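Peptidase M14 domain-containing protein (Shewanella amazonensis, PDB 2QVP) probably acts as a zinc-dependent hydrolase of the M14 metallocarboxypeptidase family, though its substrate has not been established. Local coordinates at residues P251-Q254 against R255-A258. Numbering follows the deposited sequence.
Sequences PLDQ and RILA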
loop_
_atom_site.group_PDB
_atom_site.type_symbol
_atom_site.label_atom_id
_atom_site.label_comp_id
_atom_site.label_asym_id
_atom_site.label_seq_id
_atom_site.Cartn_x
_atom_site.Cartn_y
_atom_site.Cartn_z
ATOM N N PRO A 251 5.103 13.463 12.661
ATOM C CA PRO A 251 3.931 14.238 12.232
ATOM C C PRO A 251 3.281 13.646 10.981
ATOM O O PRO A 251 3.993 13.222 10.056
ATOM C CB PRO A 251 4.508 15.609 11.907
ATOM C CG PRO A 251 5.889 15.623 12.564
ATOM C CD PRO A 251 6.351 14.242 12.518
ATOM N N LEU A 252 1.948 13.635 10.974
ATOM C CA LEU A 252 1.161 13.046 9.896
ATOM C C LEU A 252 1.563 13.546 8.512
ATOM O O LEU A 252 1.820 12.734 7.623
ATOM C CB LEU A 252 -0.343 13.279 10.115
ATOM C CG LEU A 252 -1.310 12.610 9.104
ATOM C CD1 LEU A 252 -1.328 11.125 9.273
ATOM C CD2 LEU A 252 -2.718 13.186 9.267
ATOM N N ASP A 253 1.631 14.859 8.321
ATOM C CA ASP A 253 1.968 15.404 6.988
ATOM C C ASP A 253 3.346 14.937 6.482
ATOM O O ASP A 253 3.477 14.628 5.301
ATOM C CB ASP A 253 1.761 16.924 6.951
ATOM C CG ASP A 253 0.254 17.326 7.020
ATOM O OD1 ASP A 253 -0.649 16.537 6.634
ATOM O OD2 ASP A 253 -0.041 18.459 7.454
ATOM N N GLN A 254 4.342 14.796 7.371
ATOM C CA GLN A 254 5.640 14.236 6.970
ATOM C C GLN A 254 5.490 12.775 6.508
ATOM O O GLN A 254 6.025 12.372 5.456
ATOM C CB GLN A 254 6.673 14.391 8.089
ATOM C CG GLN A 254 7.094 15.858 8.270
ATOM C CD GLN A 254 7.859 16.393 7.057
ATOM O OE1 GLN A 254 8.950 15.910 6.742
ATOM N NE2 GLN A 254 7.285 17.386 6.368
ATOM N N ARG A 255 4.721 12.003 7.264
ATOM C CA ARG A 255 4.411 10.628 6.851
ATOM C C ARG A 255 3.644 10.579 5.527
ATOM O O ARG A 255 3.890 9.690 4.713
ATOM C CB ARG A 255 3.607 9.912 7.920
ATOM C CG ARG A 255 4.370 9.587 9.212
ATOM C CD ARG A 255 3.367 8.944 10.129
ATOM N NE ARG A 255 2.643 9.867 10.932
ATOM C CZ ARG A 255 1.448 9.655 11.471
ATOM N NH1 ARG A 255 0.707 8.558 11.246
ATOM N NH2 ARG A 255 0.963 10.631 12.199
ATOM N N ILE A 256 2.714 11.525 5.325
ATOM C CA ILE A 256 1.974 11.628 4.057
ATOM C C ILE A 256 2.957 11.881 2.894
ATOM O O ILE A 256 2.896 11.196 1.856
ATOM C CB ILE A 256 0.840 12.692 4.107
ATOM C CG1 ILE A 256 -0.311 12.203 4.997
ATOM C CG2 ILE A 256 0.311 13.006 2.696
ATOM C CD1 ILE A 256 -1.381 13.253 5.286
ATOM N N LEU A 257 3.893 12.812 3.089
ATOM C CA LEU A 257 4.857 13.128 2.028
ATOM C C LEU A 257 5.798 11.978 1.731
ATOM O O LEU A 257 6.102 11.743 0.566
ATOM C CB LEU A 257 5.630 14.406 2.345
ATOM C CG LEU A 257 4.778 15.672 2.391
ATOM C CD1 LEU A 257 5.524 16.857 3.051
ATOM C CD2 LEU A 257 4.291 16.011 0.984
ATOM N N ALA A 258 6.239 11.275 2.777
ATOM C CA ALA A 258 7.136 10.139 2.659
ATOM C C ALA A 258 6.492 8.997 1.923
ATOM O O ALA A 258 7.127 8.350 1.086
ATOM C CB ALA A 258 7.590 9.675 4.054
#
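R255 folds back along the first turn of its helix and lays its guanidinium against L252, the two side chains crossing at about a right angle. L252 CD1 sits over one face of the group, toward its rim, 3.8 Å from R255 NH1, while R255 NH2 comes within 3.6 Å of L252 CB. The bend at chi3 (-88°) turns the long chain back toward the helix start, a reach that suits arginine: its stem runs past the carbonyls of P251 and L252, while NH1 makes a salt bridge with E170 and W12 adds a cation-pi contact. One turn after L252, the branched I256 extends CD1 to 3.9 Å from L252 CG and also lies alongside D253. At the margin of this buried group of L252, R255 and I256, the D253 carboxylate is held by S14 OG and the backbone N-H groups of E15 and I16, tying the helix start to the segment around strand 13-14. The other side is looser: P251 is exposed, and Q254, bent at chi2, touches L257 through NE2, 3.8 Å from CD1, with Y202 against both. Backbone i to i+4 bonds join the turns, beginning where P251, at the N-cap, accepts R255 N through its O (3.1 Å). The arrangement is a typical first turn of an alpha-helix, here the C-terminal helix 252-270 of an M14-type alpha/beta fold.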